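Local coordinates for protein major pepsin inhibitor 3 (Ascaris suum, PDB 1F32) that inhibits the aspartic protease pepsin, as a secreted, disulfide-bonded protein of a parasitic roundworm, at residues N84-D89 with P143-V148. Sequence-based numbering, arbitrary orientation.
Sequences NKLFID and PSFCTV
Ile88 and Leu86, two residues apart on strand 85-88, both leave the backbone toward the short 3-10 turn near the C-terminus; Leu86 meets it with both methyls, Ile88 with CD1. Ile88 also reaches the residues that follow the turn. Its CG1 lies anti to its own carbonyl carbon (chi1 -69°) and CD1 extends beyond it (chi2 171°), which brings this one methyl among three backbone oxygens: CD1 is 3.5 Å from Phe145 O, equally close to Cys146 O, and 3.6 Å from Val148 O. These are van der Waals contacts of a methyl with carbonyl groups. Leu86 divides its branches: CD2 packs 3.6 Å from Phe145 O, while CD1 comes obliquely to the Phe145 ring, 3.7 Å from its atom CD1. The ring also packs on Pro143, just before the turn. Its chi1 of 58° puts CG between the backbone N and the carbonyl carbon, and Pro143 CB lies over the centre of one ring face, 3.4 Å above the plane. The turn itself is closed by a hydrogen bond from Cys146 N to Pro143 O at 3.0 Å. The CB of Cys146 is directed away from strand 85-88, and its SG forms a disulfide with Cys79, tying the C-terminal tail to the five-stranded antiparallel sheet. Phe145 packs between this sheet, where it also touches Phe76 and Arg94, and helix 98-116, where it meets Val104.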
loop_
_atom_site.group_PDB
_atom_site.type_symbol
_atom_site.label_atom_id
_atom_site.label_comp_id
_atom_site.label_asym_id
_atom_site.label_seq_id
_atom_site.Cartn_x
_atom_site.Cartn_y
_atom_site.Cartn_z
ATOM N N ASN A 84 3.376 -1.819 -7.264
ATOM C CA ASN A 84 4.530 -2.594 -7.645
ATOM C C ASN A 84 5.714 -2.099 -6.838
ATOM O O ASN A 84 6.809 -1.959 -7.357
ATOM C CB ASN A 84 4.766 -2.486 -9.156
ATOM C CG ASN A 84 3.606 -3.059 -9.961
ATOM O OD1 ASN A 84 3.132 -4.166 -9.689
ATOM N ND2 ASN A 84 3.144 -2.304 -10.958
ATOM N N LYS A 85 5.465 -1.838 -5.553
ATOM C CA LYS A 85 6.506 -1.346 -4.649
ATOM C C LYS A 85 6.606 -2.237 -3.414
ATOM O O LYS A 85 5.601 -2.695 -2.888
ATOM C CB LYS A 85 6.216 0.101 -4.245
ATOM C CG LYS A 85 6.212 1.098 -5.428
ATOM C CD LYS A 85 5.988 2.537 -4.939
ATOM C CE LYS A 85 5.818 3.551 -6.077
ATOM N NZ LYS A 85 5.749 4.986 -5.566
ATOM N N LEU A 86 7.835 -2.468 -2.955
ATOM C CA LEU A 86 8.109 -3.320 -1.796
ATOM C C LEU A 86 8.410 -2.508 -0.541
ATOM O O LEU A 86 9.167 -1.528 -0.594
ATOM C CB LEU A 86 9.313 -4.232 -2.099
ATOM C CG LEU A 86 9.945 -4.964 -0.903
ATOM C CD1 LEU A 86 8.943 -5.960 -0.351
ATOM C CD2 LEU A 86 11.236 -5.691 -1.332
ATOM N N PHE A 87 7.812 -2.923 0.578
ATOM C CA PHE A 87 8.001 -2.264 1.869
ATOM C C PHE A 87 8.346 -3.275 2.960
ATOM O O PHE A 87 7.672 -4.297 3.098
ATOM C CB PHE A 87 6.727 -1.536 2.304
ATOM C CG PHE A 87 6.251 -0.498 1.329
ATOM C CD1 PHE A 87 5.531 -0.863 0.186
ATOM C CD2 PHE A 87 6.557 0.842 1.531
ATOM C CE1 PHE A 87 5.135 0.104 -0.742
ATOM C CE2 PHE A 87 6.164 1.822 0.606
ATOM C CZ PHE A 87 5.458 1.455 -0.530
ATOM N N ILE A 88 9.381 -2.969 3.742
ATOM C CA ILE A 88 9.775 -3.817 4.869
ATOM C C ILE A 88 9.799 -2.900 6.104
ATOM O O ILE A 88 10.378 -1.809 6.065
ATOM C CB ILE A 88 11.145 -4.459 4.614
ATOM C CG1 ILE A 88 11.015 -5.487 3.481
ATOM C CG2 ILE A 88 11.673 -5.104 5.898
ATOM C CD1 ILE A 88 12.339 -6.050 2.981
ATOM N N ASP A 89 9.139 -3.318 7.185
ATOM C CA ASP A 89 9.067 -2.497 8.394
ATOM C C ASP A 89 8.497 -1.116 8.048
ATOM O O ASP A 89 8.961 -0.089 8.555
ATOM C CB ASP A 89 10.450 -2.331 9.027
ATOM C CG ASP A 89 10.886 -3.558 9.797
ATOM O OD1 ASP A 89 10.119 -3.999 10.678
ATOM O OD2 ASP A 89 11.996 -4.074 9.530
ATOM N N PRO A 143 8.121 -14.657 0.678
ATOM C CA PRO A 143 8.976 -14.418 -0.486
ATOM C C PRO A 143 10.354 -14.004 0.011
ATOM O O PRO A 143 10.468 -13.313 1.027
ATOM C CB PRO A 143 8.255 -13.290 -1.227
ATOM C CG PRO A 143 6.811 -13.574 -0.931
ATOM C CD PRO A 143 6.829 -13.956 0.556
ATOM N N SER A 144 11.397 -14.422 -0.695
ATOM C CA SER A 144 12.751 -14.091 -0.268
ATOM C C SER A 144 12.997 -12.590 -0.199
ATOM O O SER A 144 13.820 -12.132 0.591
ATOM C CB SER A 144 13.783 -14.749 -1.191
ATOM O OG SER A 144 13.680 -14.252 -2.513
ATOM N N PHE A 145 12.272 -11.814 -1.002
ATOM C CA PHE A 145 12.474 -10.376 -0.979
ATOM C C PHE A 145 12.018 -9.711 0.319
ATOM O O PHE A 145 12.284 -8.531 0.544
ATOM C CB PHE A 145 11.826 -9.704 -2.202
ATOM C CG PHE A 145 10.340 -9.939 -2.346
ATOM C CD1 PHE A 145 9.446 -9.511 -1.372
ATOM C CD2 PHE A 145 9.836 -10.535 -3.498
ATOM C CE1 PHE A 145 8.071 -9.667 -1.540
ATOM C CE2 PHE A 145 8.467 -10.695 -3.680
ATOM C CZ PHE A 145 7.580 -10.260 -2.699
ATOM N N CYS A 146 11.345 -10.464 1.182
ATOM C CA CYS A 146 10.902 -9.920 2.456
ATOM C C CYS A 146 12.083 -9.789 3.422
ATOM O O CYS A 146 11.957 -9.178 4.474
ATOM C CB CYS A 146 9.848 -10.825 3.085
ATOM S SG CYS A 146 8.091 -10.520 2.675
ATOM N N THR A 147 13.224 -10.364 3.054
ATOM C CA THR A 147 14.424 -10.310 3.893
ATOM C C THR A 147 15.491 -9.318 3.413
ATOM O O THR A 147 15.914 -9.355 2.259
ATOM C CB THR A 147 15.073 -11.707 4.013
ATOM O OG1 THR A 147 14.153 -12.595 4.656
ATOM C CG2 THR A 147 16.368 -11.636 4.842
ATOM N N VAL A 148 15.915 -8.439 4.322
ATOM C CA VAL A 148 16.934 -7.413 4.061
ATOM C C VAL A 148 16.552 -6.403 2.975
ATOM O O VAL A 148 15.741 -6.689 2.088
ATOM C CB VAL A 148 18.314 -8.053 3.704
ATOM C CG1 VAL A 148 18.578 -7.976 2.203
ATOM C CG2 VAL A 148 19.422 -7.352 4.479
#